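Local structure of putative protein (Aquifex aeolicus, 1T6T) at residues Arg20-Val26 / Trp62-Leu68; Asn30-Leu35 / Ile109-Asn113; Val55-Glu59 / Leu85-Phe91; Gly75-Gln80 / Glu95-Asn99. The protein is of unknown function but carries a Toprim domain related to that of RNase M5, and so probably acts on nucleic acid. All coordinates share one frame; numbering follows the deposited sequence.

Contact 1 of 4, residues Arg20-Val26 / Trp62-Leu68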
loop_
_atom_site.group_PDB
_atom_site.type_symbol
_atom_site.label_atom_id
_atom_site.label_comp_id
_atom_site.label_asym_id
_atom_site.label_seq_id
_atom_site.Cartn_x
_atom_site.Cartn_y
_atom_site.Cartn_z
ATOM N N ARG B 20 -11.010 18.274 -12.296
ATOM C CA ARG B 20 -12.271 18.943 -11.993
ATOM C C ARG B 20 -13.423 18.090 -12.517
ATOM O O ARG B 20 -14.581 18.308 -12.155
ATOM C CB ARG B 20 -12.349 20.326 -12.647
ATOM C CG ARG B 20 -11.609 21.437 -11.916
ATOM C CD ARG B 20 -10.153 21.492 -12.312
ATOM N NE ARG B 20 -9.569 22.805 -12.043
ATOM C CZ ARG B 20 -9.069 23.187 -10.873
ATOM N NH1 ARG B 20 -9.069 22.358 -9.837
ATOM N NH2 ARG B 20 -8.559 24.405 -10.741
ATOM N N GLU B 21 -13.096 17.118 -13.368
ATOM C CA GLU B 21 -14.100 16.239 -13.966
ATOM C C GLU B 21 -13.973 14.783 -13.517
ATOM O O GLU B 21 -14.882 13.980 -13.726
ATOM C CB GLU B 21 -13.987 16.285 -15.492
ATOM C CG GLU B 21 -13.973 17.682 -16.089
ATOM C CD GLU B 21 -15.267 18.434 -15.860
ATOM O OE1 GLU B 21 -16.338 17.910 -16.242
ATOM O OE2 GLU B 21 -15.213 19.553 -15.303
ATOM N N ALA B 22 -12.841 14.439 -12.916
ATOM C CA ALA B 22 -12.610 13.072 -12.463
ATOM C C ALA B 22 -11.758 13.050 -11.200
ATOM O O ALA B 22 -10.945 13.945 -10.979
ATOM C CB ALA B 22 -11.925 12.271 -13.563
ATOM N N VAL B 23 -11.947 12.022 -10.380
ATOM C CA VAL B 23 -11.189 11.878 -9.147
ATOM C C VAL B 23 -9.905 11.110 -9.426
ATOM O O VAL B 23 -9.887 10.168 -10.218
ATOM C CB VAL B 23 -11.989 11.108 -8.070
ATOM C CG1 VAL B 23 -11.171 11.007 -6.788
ATOM C CG2 VAL B 23 -13.293 11.815 -7.787
ATOM N N ILE B 24 -8.830 11.525 -8.773
ATOM C CA ILE B 24 -7.538 10.878 -8.931
ATOM C C ILE B 24 -7.328 9.924 -7.764
ATOM O O ILE B 24 -7.585 10.279 -6.611
ATOM C CB ILE B 24 -6.399 11.924 -8.921
ATOM C CG1 ILE B 24 -6.529 12.835 -10.145
ATOM C CG2 ILE B 24 -5.039 11.220 -8.867
ATOM C CD1 ILE B 24 -5.662 14.080 -10.090
ATOM N N LEU B 25 -6.862 8.716 -8.066
ATOM C CA LEU B 25 -6.595 7.725 -7.029
ATOM C C LEU B 25 -5.099 7.451 -6.949
ATOM O O LEU B 25 -4.452 7.173 -7.963
ATOM C CB LEU B 25 -7.324 6.410 -7.322
ATOM C CG LEU B 25 -8.847 6.422 -7.448
ATOM C CD1 LEU B 25 -9.348 4.979 -7.510
ATOM C CD2 LEU B 25 -9.475 7.140 -6.265
ATOM N N VAL B 26 -4.551 7.550 -5.743
ATOM C CA VAL B 26 -3.137 7.282 -5.519
ATOM C C VAL B 26 -3.041 6.322 -4.350
ATOM O O VAL B 26 -4.029 6.053 -3.670
ATOM C CB VAL B 26 -2.320 8.575 -5.200
ATOM C CG1 VAL B 26 -2.386 9.539 -6.382
ATOM C CG2 VAL B 26 -2.835 9.235 -3.926
ATOM N N TRP B 62 -19.045 10.798 -8.711
ATOM C CA TRP B 62 -18.112 10.866 -9.821
ATOM C C TRP B 62 -18.290 9.655 -10.722
ATOM O O TRP B 62 -18.515 8.545 -10.243
ATOM C CB TRP B 62 -16.678 10.937 -9.292
ATOM C CG TRP B 62 -16.458 12.122 -8.400
ATOM C CD1 TRP B 62 -16.679 12.192 -7.055
ATOM C CD2 TRP B 62 -16.029 13.426 -8.806
ATOM N NE1 TRP B 62 -16.413 13.461 -6.596
ATOM C CE2 TRP B 62 -16.012 14.239 -7.651
ATOM C CE3 TRP B 62 -15.658 13.987 -10.034
ATOM C CZ2 TRP B 62 -15.638 15.587 -7.687
ATOM C CZ3 TRP B 62 -15.285 15.329 -10.071
ATOM C CH2 TRP B 62 -15.278 16.112 -8.902
ATOM N N GLU B 63 -18.206 9.872 -12.029
ATOM C CA GLU B 63 -18.361 8.780 -12.979
ATOM C C GLU B 63 -17.016 8.317 -13.515
ATOM O O GLU B 63 -16.888 7.196 -13.998
ATOM C CB GLU B 63 -19.232 9.226 -14.155
ATOM C CG GLU B 63 -20.623 9.683 -13.768
ATOM C CD GLU B 63 -21.364 10.315 -14.933
ATOM O OE1 GLU B 63 -22.558 10.647 -14.773
ATOM O OE2 GLU B 63 -20.749 10.484 -16.009
ATOM N N LYS B 64 -16.016 9.184 -13.424
ATOM C CA LYS B 64 -14.694 8.876 -13.945
ATOM C C LYS B 64 -13.607 8.933 -12.879
ATOM O O LYS B 64 -13.631 9.784 -11.987
ATOM C CB LYS B 64 -14.354 9.848 -15.074
ATOM C CG LYS B 64 -13.198 9.410 -15.956
ATOM C CD LYS B 64 -12.829 10.479 -16.985
ATOM C CE LYS B 64 -14.016 10.899 -17.845
ATOM N NZ LYS B 64 -15.040 11.679 -17.085
ATOM N N VAL B 65 -12.655 8.013 -12.985
ATOM C CA VAL B 65 -11.550 7.941 -12.047
ATOM C C VAL B 65 -10.213 7.864 -12.775
ATOM O O VAL B 65 -10.033 7.060 -13.689
ATOM C CB VAL B 65 -11.667 6.702 -11.134
ATOM C CG1 VAL B 65 -10.454 6.614 -10.230
ATOM C CG2 VAL B 65 -12.939 6.777 -10.309
ATOM N N ILE B 66 -9.277 8.711 -12.366
ATOM C CA ILE B 66 -7.946 8.715 -12.949
ATOM C C ILE B 66 -7.040 7.889 -12.033
ATOM O O ILE B 66 -6.851 8.235 -10.867
ATOM C CB ILE B 66 -7.396 10.151 -13.051
ATOM C CG1 ILE B 66 -8.251 10.967 -14.033
ATOM C CG2 ILE B 66 -5.939 10.118 -13.491
ATOM C CD1 ILE B 66 -7.942 12.452 -14.029
ATOM N N LEU B 67 -6.498 6.790 -12.547
ATOM C CA LEU B 67 -5.617 5.943 -11.745
ATOM C C LEU B 67 -4.188 6.460 -11.828
ATOM O O LEU B 67 -3.639 6.611 -12.921
ATOM C CB LEU B 67 -5.667 4.493 -12.237
ATOM C CG LEU B 67 -7.031 3.807 -12.183
ATOM C CD1 LEU B 67 -6.878 2.358 -12.611
ATOM C CD2 LEU B 67 -7.605 3.892 -10.768
ATOM N N LEU B 68 -3.595 6.751 -10.676
ATOM C CA LEU B 68 -2.225 7.253 -10.638
ATOM C C LEU B 68 -1.359 6.530 -9.627
ATOM O O LEU B 68 -0.815 7.147 -8.719
ATOM C CB LEU B 68 -2.188 8.746 -10.312
ATOM C CG LEU B 68 -2.100 9.766 -11.445
ATOM C CD1 LEU B 68 -1.696 11.108 -10.845
ATOM C CD2 LEU B 68 -1.075 9.326 -12.489
HETATM O O HOH W 1 -16.714 12.044 -13.255
#
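Trp62 CG swings to the side of its own backbone N (chi1 -59°), and Val23 CG2 likewise sits beside the Val23 nitrogen, so that this methyl comes to rest on the indole. Val23 CG2 lies 3.3 Å from the centroid of the five-membered ring in a CH-pi contact, and the two side chains cross at about a right angle. The six-membered ring runs edge-on toward the loop that leads into strand 23-26, bringing Trp62 CZ3 to 3.7 Å from Arg20 O. Exchange of this tryptophan for an alanine would probably leave Val23 CG2 without the surface it rests on and open a gap beside Arg20 and Glu21. Strands 23-26 and 64-67 are the central neighbours of the parallel Toprim sheet. Their ladder runs through Val23 N to Lys64 O (3.2 Å), Ile66 N to Val23 O (2.7 Å), Leu25 N to Ile66 O (2.8 Å) and Leu68 N to Leu25 O (2.9 Å). On the face bearing Ile24 and Ile66, these two lie side by side under helix 8-18. The other face, toward helix 73-88, is tight: Val65 CG1 presses against Leu25 CG at 3.2 Å. Beyond the ladder, water 1 donates to Glu21 O and accepts from Glu63 N.

Contact 2 of 4, residues Asn30-Leu35 / Ile109-Asn113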
loop_
_atom_site.group_PDB
_atom_site.type_symbol
_atom_site.label_atom_id
_atom_site.label_comp_id
_atom_site.label_asym_id
_atom_site.label_seq_id
_atom_site.Cartn_x
_atom_site.Cartn_y
_atom_site.Cartn_z
ATOM N N ASN B 30 1.398 10.686 1.040
ATOM C CA ASN B 30 2.469 11.529 0.518
ATOM C C ASN B 30 2.286 11.799 -0.971
ATOM O O ASN B 30 2.725 12.830 -1.477
ATOM C CB ASN B 30 3.832 10.893 0.783
ATOM C CG ASN B 30 4.309 11.133 2.197
ATOM O OD1 ASN B 30 4.633 12.263 2.568
ATOM N ND2 ASN B 30 4.337 10.078 3.003
ATOM N N ASP B 31 1.641 10.874 -1.676
ATOM C CA ASP B 31 1.384 11.080 -3.097
ATOM C C ASP B 31 0.329 12.176 -3.187
ATOM O O ASP B 31 0.398 13.055 -4.040
ATOM C CB ASP B 31 0.846 9.810 -3.758
ATOM C CG ASP B 31 1.823 8.655 -3.685
ATOM O OD1 ASP B 31 3.041 8.906 -3.787
ATOM O OD2 ASP B 31 1.378 7.498 -3.540
ATOM N N LYS B 32 -0.647 12.115 -2.290
ATOM C CA LYS B 32 -1.711 13.107 -2.263
ATOM C C LYS B 32 -1.126 14.478 -1.919
ATOM O O LYS B 32 -1.515 15.492 -2.498
ATOM C CB LYS B 32 -2.774 12.696 -1.239
ATOM C CG LYS B 32 -3.968 13.636 -1.156
ATOM C CD LYS B 32 -5.074 13.037 -0.306
ATOM C CE LYS B 32 -6.266 13.979 -0.208
ATOM N NZ LYS B 32 -7.394 13.365 0.546
ATOM N N LYS B 33 -0.178 14.505 -0.987
ATOM C CA LYS B 33 0.452 15.762 -0.594
ATOM C C LYS B 33 1.255 16.363 -1.742
ATOM O O LYS B 33 1.239 17.576 -1.954
ATOM C CB LYS B 33 1.356 15.548 0.624
ATOM C CG LYS B 33 0.583 15.365 1.917
ATOM C CD LYS B 33 1.502 15.187 3.114
ATOM C CE LYS B 33 0.726 15.324 4.419
ATOM N NZ LYS B 33 -0.441 14.401 4.483
ATOM N N ALA B 34 1.952 15.511 -2.484
ATOM C CA ALA B 34 2.752 15.964 -3.615
ATOM C C ALA B 34 1.862 16.640 -4.658
ATOM O O ALA B 34 2.227 17.670 -5.232
ATOM C CB ALA B 34 3.492 14.783 -4.237
ATOM N N LEU B 35 0.692 16.056 -4.906
ATOM C CA LEU B 35 -0.242 16.622 -5.875
ATOM C C LEU B 35 -0.840 17.929 -5.369
ATOM O O LEU B 35 -1.093 18.853 -6.145
ATOM C CB LEU B 35 -1.365 15.624 -6.170
ATOM C CG LEU B 35 -0.920 14.403 -6.981
ATOM C CD1 LEU B 35 -2.012 13.336 -6.976
ATOM C CD2 LEU B 35 -0.580 14.843 -8.402
ATOM N N ILE B 109 4.919 8.612 -8.047
ATOM C CA ILE B 109 4.238 9.880 -8.261
ATOM C C ILE B 109 4.819 10.937 -7.330
ATOM O O ILE B 109 4.869 12.119 -7.659
ATOM C CB ILE B 109 2.719 9.748 -7.994
ATOM C CG1 ILE B 109 2.152 8.556 -8.779
ATOM C CG2 ILE B 109 2.009 11.035 -8.382
ATOM C CD1 ILE B 109 2.419 8.594 -10.275
ATOM N N GLU B 110 5.284 10.497 -6.167
ATOM C CA GLU B 110 5.860 11.406 -5.187
ATOM C C GLU B 110 7.065 12.160 -5.755
ATOM O O GLU B 110 7.441 13.214 -5.249
ATOM C CB GLU B 110 6.280 10.620 -3.942
ATOM C CG GLU B 110 6.309 11.444 -2.673
ATOM C CD GLU B 110 6.711 10.627 -1.464
ATOM O OE1 GLU B 110 6.276 9.460 -1.364
ATOM O OE2 GLU B 110 7.450 11.157 -0.607
ATOM N N GLU B 111 7.668 11.624 -6.814
ATOM C CA GLU B 111 8.829 12.262 -7.428
ATOM C C GLU B 111 8.528 13.633 -8.033
ATOM O O GLU B 111 9.442 14.421 -8.266
ATOM C CB GLU B 111 9.429 11.356 -8.511
ATOM C CG GLU B 111 10.124 10.115 -7.979
ATOM C CD GLU B 111 10.641 9.215 -9.089
ATOM O OE1 GLU B 111 11.345 9.719 -9.989
ATOM O OE2 GLU B 111 10.349 8.005 -9.061
ATOM N N ILE B 112 7.258 13.925 -8.289
ATOM C CA ILE B 112 6.911 15.219 -8.869
ATOM C C ILE B 112 7.199 16.374 -7.913
ATOM O O ILE B 112 7.269 17.526 -8.334
ATOM C CB ILE B 112 5.421 15.290 -9.287
ATOM C CG1 ILE B 112 4.519 15.141 -8.060
ATOM C CG2 ILE B 112 5.118 14.218 -10.318
ATOM C CD1 ILE B 112 3.038 15.276 -8.368
ATOM N N ASN B 113 7.372 16.074 -6.629
ATOM C CA ASN B 113 7.649 17.131 -5.664
ATOM C C ASN B 113 9.126 17.520 -5.620
ATOM O O ASN B 113 9.403 18.696 -5.304
ATOM C CB ASN B 113 7.148 16.739 -4.264
ATOM C CG ASN B 113 7.873 15.541 -3.686
ATOM O OD1 ASN B 113 7.481 15.013 -2.644
ATOM N ND2 ASN B 113 8.938 15.107 -4.348
HETATM O O HOH W 2 4.873 14.333 -0.483
HETATM O O HOH W 3 4.880 7.767 -4.832
HETATM O O HOH W 4 3.467 8.375 -1.058
#
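Ala34 CB sits over the 3-10 turn at the end of the modelled chain, overlapping Ile112 CG1 at 4.0 Å and Asn113 CB at 4.1 Å. At the next residue of helix 29-36, Leu35 meets the same isoleucine methyl to methyl, with Leu35 CD2 3.6 Å from Ile112 CD1. That meeting depends on Ile112 CG1 standing between its backbone N and carbonyl carbon (chi1 63°), which carries CD1 toward the helix. The other half of the contact is polar. Glu110, extended beyond CG, lays its carboxylate against Asn30, with Glu110 OE1 3.6 Å from Asn30 CB, and crosses Asp31 at about a right angle. Asp31 OD1 and Glu110 OE1 are 4.1 Å apart, their carboxylate planes 61° from parallel. Water 4 donates to Glu110 OE1 at 3.0 Å and more weakly to Asp31 OD1. The segment thus fastens the C-terminal tail to the first helix after strand 23-26, while Ile109 N bonds Asp70, part of the Asp-x-Asp sequence characteristic of Toprim domains. Each acid also has a partner elsewhere: Asp31 OD2 accepts from Gly28 N, and Glu110 OE1 forms a salt bridge with Arg77 of the second subunit. Two like charges so close would be expected to repel, and the water between them, together with the arginine across the dimer interface, probably makes their proximity tolerable.

Contact 3 of 4, residues Val55-Glu59 / Leu85-Phe91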
loop_
_atom_site.group_PDB
_atom_site.type_symbol
_atom_site.label_atom_id
_atom_site.label_comp_id
_atom_site.label_asym_id
_atom_site.label_seq_id
_atom_site.Cartn_x
_atom_site.Cartn_y
_atom_site.Cartn_z
ATOM N N VAL B 55 -15.120 2.881 -3.726
ATOM C CA VAL B 55 -16.342 2.753 -4.508
ATOM C C VAL B 55 -17.481 3.516 -3.830
ATOM O O VAL B 55 -18.188 4.304 -4.466
ATOM C CB VAL B 55 -16.756 1.271 -4.644
ATOM C CG1 VAL B 55 -18.097 1.164 -5.368
ATOM C CG2 VAL B 55 -15.682 0.502 -5.401
ATOM N N ASP B 56 -17.653 3.280 -2.534
ATOM C CA ASP B 56 -18.717 3.938 -1.788
ATOM C C ASP B 56 -18.576 5.457 -1.754
ATOM O O ASP B 56 -19.577 6.180 -1.770
ATOM C CB ASP B 56 -18.788 3.382 -0.362
ATOM C CG ASP B 56 -19.167 1.910 -0.332
ATOM O OD1 ASP B 56 -19.800 1.434 -1.301
ATOM O OD2 ASP B 56 -18.843 1.228 0.663
HETATM N N MSE B 57 -17.336 5.937 -1.712
HETATM C CA MSE B 57 -17.057 7.373 -1.687
HETATM C C MSE B 57 -17.402 8.053 -3.007
HETATM O O MSE B 57 -17.807 9.215 -3.027
HETATM C CB MSE B 57 -15.572 7.620 -1.407
HETATM C CG MSE B 57 -15.121 7.324 0.000
HETATM SE SE MSE B 57 -13.185 7.398 0.107
HETATM C CE MSE B 57 -12.948 9.318 0.146
ATOM N N LEU B 58 -17.232 7.325 -4.106
ATOM C CA LEU B 58 -17.481 7.870 -5.436
ATOM C C LEU B 58 -18.888 7.673 -5.984
ATOM O O LEU B 58 -19.338 8.444 -6.834
ATOM C CB LEU B 58 -16.482 7.271 -6.427
ATOM C CG LEU B 58 -14.997 7.428 -6.090
ATOM C CD1 LEU B 58 -14.166 6.663 -7.107
ATOM C CD2 LEU B 58 -14.618 8.900 -6.074
ATOM N N GLU B 59 -19.577 6.646 -5.501
ATOM C CA GLU B 59 -20.920 6.330 -5.972
ATOM C C GLU B 59 -21.850 7.534 -6.027
ATOM O O GLU B 59 -22.045 8.229 -5.029
ATOM C CB GLU B 59 -21.554 5.255 -5.088
ATOM C CG GLU B 59 -22.800 4.646 -5.702
ATOM C CD GLU B 59 -23.519 3.707 -4.765
ATOM O OE1 GLU B 59 -22.856 3.088 -3.903
ATOM O OE2 GLU B 59 -24.752 3.580 -4.903
ATOM N N LEU B 85 -11.869 -3.524 -10.308
ATOM C CA LEU B 85 -12.936 -3.216 -9.368
ATOM C C LEU B 85 -13.801 -2.048 -9.824
ATOM O O LEU B 85 -15.025 -2.158 -9.884
ATOM C CB LEU B 85 -12.370 -2.902 -7.979
ATOM C CG LEU B 85 -13.423 -2.476 -6.944
ATOM C CD1 LEU B 85 -14.471 -3.575 -6.785
ATOM C CD2 LEU B 85 -12.753 -2.181 -5.613
ATOM N N LEU B 86 -13.167 -0.926 -10.142
ATOM C CA LEU B 86 -13.920 0.244 -10.563
ATOM C C LEU B 86 -14.728 -0.012 -11.826
ATOM O O LEU B 86 -15.892 0.377 -11.909
ATOM C CB LEU B 86 -12.979 1.445 -10.741
ATOM C CG LEU B 86 -12.390 1.954 -9.414
ATOM C CD1 LEU B 86 -11.290 2.955 -9.689
ATOM C CD2 LEU B 86 -13.487 2.584 -8.557
ATOM N N SER B 87 -14.134 -0.680 -12.808
ATOM C CA SER B 87 -14.878 -0.951 -14.030
ATOM C C SER B 87 -16.064 -1.880 -13.726
ATOM O O SER B 87 -17.137 -1.732 -14.308
ATOM C CB SER B 87 -13.959 -1.568 -15.098
ATOM O OG SER B 87 -13.447 -2.825 -14.693
ATOM N N SER B 88 -15.877 -2.819 -12.799
ATOM C CA SER B 88 -16.950 -3.752 -12.453
ATOM C C SER B 88 -18.118 -3.033 -11.786
ATOM O O SER B 88 -19.253 -3.506 -11.843
ATOM C CB SER B 88 -16.443 -4.856 -11.516
ATOM O OG SER B 88 -16.315 -4.388 -10.181
ATOM N N GLN B 89 -17.838 -1.893 -11.159
ATOM C CA GLN B 89 -18.871 -1.129 -10.468
ATOM C C GLN B 89 -19.499 -0.032 -11.323
ATOM O O GLN B 89 -20.310 0.753 -10.831
ATOM C CB GLN B 89 -18.305 -0.519 -9.182
ATOM C CG GLN B 89 -17.660 -1.537 -8.238
ATOM C CD GLN B 89 -18.622 -2.629 -7.795
ATOM O OE1 GLN B 89 -19.704 -2.349 -7.280
ATOM N NE2 GLN B 89 -18.224 -3.884 -7.988
ATOM N N GLY B 90 -19.109 0.034 -12.593
ATOM C CA GLY B 90 -19.681 1.025 -13.491
ATOM C C GLY B 90 -18.937 2.334 -13.689
ATOM O O GLY B 90 -19.461 3.250 -14.328
ATOM N N PHE B 91 -17.729 2.442 -13.148
ATOM C CA PHE B 91 -16.940 3.663 -13.303
ATOM C C PHE B 91 -16.105 3.638 -14.573
ATOM O O PHE B 91 -15.722 2.572 -15.054
ATOM C CB PHE B 91 -15.994 3.842 -12.111
ATOM C CG PHE B 91 -16.697 4.091 -10.814
ATOM C CD1 PHE B 91 -17.137 5.371 -10.482
ATOM C CD2 PHE B 91 -16.938 3.047 -9.930
ATOM C CE1 PHE B 91 -17.808 5.606 -9.289
ATOM C CE2 PHE B 91 -17.610 3.270 -8.729
ATOM C CZ PHE B 91 -18.046 4.553 -8.409
#
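Val55 O is gripped from within its own helix by Glu59 N at 2.9 Å and, weakly, by Leu58 N, while Phe91 CZ approaches it from the facing segment. Here the C-terminal ends of helices 51-58 and 73-88 pack beside each other on one face of the Toprim sheet, and the second ends in a Schellman motif: Gly90, with positive phi (95°), lets Phe91 N reach back to Leu86 O at 3.0 Å and Gly90 N to Ser87 O. That reversal delivers the Phe91 ring to the first helix. The ring meets Leu58, Phe91 CE1 lying 3.6 Å from Leu58 CB, and on the other side CE2 reaches Val55 CG1 at 4.0 Å. Val55 wedges its two methyls among three partners, CG1 touching Phe91 and Gln89, CG2 touching Leu85 and also Gln89. Beneath, Leu58 and Leu86 both rest on Val65 of strand 64-67. Back at the helix end, Ser88 OG donates to Leu85 O at 2.6 Å and accepts from Gln89 NE2 at 3.0 Å.

Contact 4 of 4, residues Gly75-Gln80 / Glu95-Asn99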
loop_
_atom_site.group_PDB
_atom_site.type_symbol
_atom_site.label_atom_id
_atom_site.label_comp_id
_atom_site.label_asym_id
_atom_site.label_seq_id
_atom_site.Cartn_x
_atom_site.Cartn_y
_atom_site.Cartn_z
ATOM N N GLY B 75 2.856 -0.871 -7.431
ATOM C CA GLY B 75 1.857 0.018 -7.995
ATOM C C GLY B 75 1.055 -0.603 -9.127
ATOM O O GLY B 75 -0.140 -0.337 -9.266
ATOM N N GLU B 76 1.704 -1.425 -9.943
ATOM C CA GLU B 76 1.034 -2.071 -11.063
ATOM C C GLU B 76 -0.023 -3.067 -10.585
ATOM O O GLU B 76 -1.082 -3.194 -11.197
ATOM C CB GLU B 76 2.064 -2.767 -11.955
ATOM C CG GLU B 76 1.512 -3.299 -13.274
ATOM C CD GLU B 76 0.851 -2.222 -14.126
ATOM O OE1 GLU B 76 1.413 -1.112 -14.240
ATOM O OE2 GLU B 76 -0.228 -2.493 -14.693
ATOM N N ARG B 77 0.263 -3.779 -9.497
ATOM C CA ARG B 77 -0.699 -4.734 -8.955
ATOM C C ARG B 77 -1.931 -3.991 -8.444
ATOM O O ARG B 77 -3.067 -4.401 -8.691
ATOM C CB ARG B 77 -0.072 -5.535 -7.813
ATOM C CG ARG B 77 1.028 -6.473 -8.264
ATOM C CD ARG B 77 1.754 -7.073 -7.075
ATOM N NE ARG B 77 2.731 -8.073 -7.493
ATOM C CZ ARG B 77 3.656 -8.591 -6.694
ATOM N NH1 ARG B 77 3.734 -8.200 -5.430
ATOM N NH2 ARG B 77 4.501 -9.504 -7.158
ATOM N N ILE B 78 -1.706 -2.893 -7.731
ATOM C CA ILE B 78 -2.817 -2.108 -7.206
ATOM C C ILE B 78 -3.594 -1.482 -8.363
ATOM O O ILE B 78 -4.824 -1.442 -8.351
ATOM C CB ILE B 78 -2.323 -0.991 -6.262
ATOM C CG1 ILE B 78 -1.620 -1.613 -5.058
ATOM C CG2 ILE B 78 -3.501 -0.141 -5.794
ATOM C CD1 ILE B 78 -1.092 -0.598 -4.066
ATOM N N ASN B 79 -2.870 -0.998 -9.367
ATOM C CA ASN B 79 -3.512 -0.391 -10.522
ATOM C C ASN B 79 -4.477 -1.381 -11.166
ATOM O O ASN B 79 -5.624 -1.049 -11.444
ATOM C CB ASN B 79 -2.474 0.033 -11.561
ATOM C CG ASN B 79 -3.083 0.849 -12.686
ATOM O OD1 ASN B 79 -3.420 2.016 -12.505
ATOM N ND2 ASN B 79 -3.242 0.229 -13.850
ATOM N N GLN B 80 -4.002 -2.601 -11.401
ATOM C CA GLN B 80 -4.828 -3.627 -12.029
ATOM C C GLN B 80 -6.035 -3.992 -11.184
ATOM O O GLN B 80 -7.143 -4.148 -11.702
ATOM C CB GLN B 80 -3.999 -4.881 -12.311
ATOM C CG GLN B 80 -2.927 -4.671 -13.364
ATOM C CD GLN B 80 -3.474 -3.991 -14.610
ATOM O OE1 GLN B 80 -4.437 -4.463 -15.220
ATOM N NE2 GLN B 80 -2.862 -2.872 -14.989
ATOM N N GLU B 95 -6.520 5.719 -17.629
ATOM C CA GLU B 95 -5.132 5.323 -17.397
ATOM C C GLU B 95 -4.183 6.151 -18.257
ATOM O O GLU B 95 -2.969 5.962 -18.206
ATOM C CB GLU B 95 -4.927 3.843 -17.735
ATOM C CG GLU B 95 -5.537 2.870 -16.752
ATOM C CD GLU B 95 -5.197 1.434 -17.095
ATOM O OE1 GLU B 95 -5.776 0.892 -18.063
ATOM O OE2 GLU B 95 -4.335 0.851 -16.405
ATOM N N ASN B 96 -4.735 7.064 -19.048
ATOM C CA ASN B 96 -3.913 7.886 -19.928
ATOM C C ASN B 96 -2.816 8.677 -19.229
ATOM O O ASN B 96 -1.706 8.770 -19.737
ATOM C CB ASN B 96 -4.784 8.846 -20.740
ATOM C CG ASN B 96 -5.737 8.121 -21.670
ATOM O OD1 ASN B 96 -5.376 7.125 -22.292
ATOM N ND2 ASN B 96 -6.959 8.625 -21.775
ATOM N N PHE B 97 -3.116 9.254 -18.072
ATOM C CA PHE B 97 -2.111 10.038 -17.367
ATOM C C PHE B 97 -0.977 9.177 -16.846
ATOM O O PHE B 97 0.197 9.539 -16.965
ATOM C CB PHE B 97 -2.764 10.824 -16.228
ATOM C CG PHE B 97 -3.544 12.013 -16.702
ATOM C CD1 PHE B 97 -2.896 13.200 -17.030
ATOM C CD2 PHE B 97 -4.924 11.935 -16.857
ATOM C CE1 PHE B 97 -3.614 14.297 -17.511
ATOM C CE2 PHE B 97 -5.651 13.025 -17.337
ATOM C CZ PHE B 97 -4.992 14.207 -17.663
ATOM N N ARG B 98 -1.327 8.034 -16.272
ATOM C CA ARG B 98 -0.323 7.124 -15.751
ATOM C C ARG B 98 0.510 6.557 -16.900
ATOM O O ARG B 98 1.733 6.483 -16.810
ATOM C CB ARG B 98 -0.994 5.982 -14.980
ATOM C CG ARG B 98 -0.012 4.994 -14.363
ATOM C CD ARG B 98 -0.722 4.047 -13.405
ATOM N NE ARG B 98 0.198 3.123 -12.742
ATOM C CZ ARG B 98 0.575 1.950 -13.238
ATOM N NH1 ARG B 98 0.111 1.544 -14.412
ATOM N NH2 ARG B 98 1.410 1.176 -12.556
ATOM N N ASN B 99 -0.153 6.159 -17.980
ATOM C CA ASN B 99 0.566 5.597 -19.118
ATOM C C ASN B 99 1.524 6.590 -19.753
ATOM O O ASN B 99 2.561 6.199 -20.287
ATOM C CB ASN B 99 -0.405 5.071 -20.178
ATOM C CG ASN B 99 -1.116 3.811 -19.737
ATOM O OD1 ASN B 99 -0.642 3.090 -18.855
ATOM N ND2 ASN B 99 -2.254 3.527 -20.359
HETATM O O HOH W 5 -0.291 -0.656 -16.805
HETATM O O HOH W 6 -3.216 -1.262 -17.371
#
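The backbones of helix 73-88 and of the start of helix 96-101 keep well apart, the nearest CA atoms, those of Asn79 and Glu95, being 9.1 Å from each other, and polar side chains span the interval. Within the Toprim fold these are the helix after strand 64-67 and the one after the edge strand 92-94. Arg98 stretches straight from its helix, CG anti to the backbone N (chi1 -179°) and extended as far as NE, and grips one atom with two nitrogens: NH2 reaches Glu76 OE1 at 2.8 Å and NH1 the same oxygen at 3.0 Å. OE1 lies in the guanidinium plane, yet the carboxylate is turned 53° from it, and both nitrogens come from one face of that carboxylate. Asn79 stacks its amide on the guanidinium, the planes 15° apart and CG over one face, which leaves Asn79 OD1 buried with no hydrogen-bonding partner. Arg98 NE and NH2 also hold the carbonyls of Phe69 and Asp70, so a leucine in its place would probably leave Glu76 without its counter-charge and those two carbonyls without their donors. Glu76 is steadied from its own helix too, Gln80 NE2 donating to Glu76 OE2 at 2.7 Å. Alongside the stack, Asn79 ND2 donates to Glu95 OE2 at 2.8 Å, and water 6 links that same oxygen to Gln80 NE2.

Overall arrangement
Contact 1 joins the two middle strands of the parallel sheet, and the other three are built around it. Contact 3, 11 Å away between centres, packs helix ends on the face of Leu25 and Val65; contact 4, at 12 Å, meets strand 64-67 through Leu67. Both draw on helix 73-88, near its C-terminal end and its N-terminal part respectively. Contact 2 lies 16 Å from contact 1 and touches it through Val26 and Leu68, but is 24 Å from contact 3, on the opposite side of the chain's centre. Along the chain, contacts 3 and 4 are nested inside the loop closed by contact 2, which ties the C-terminal end of the modelled chain to helix 29-36 and reaches the second subunit.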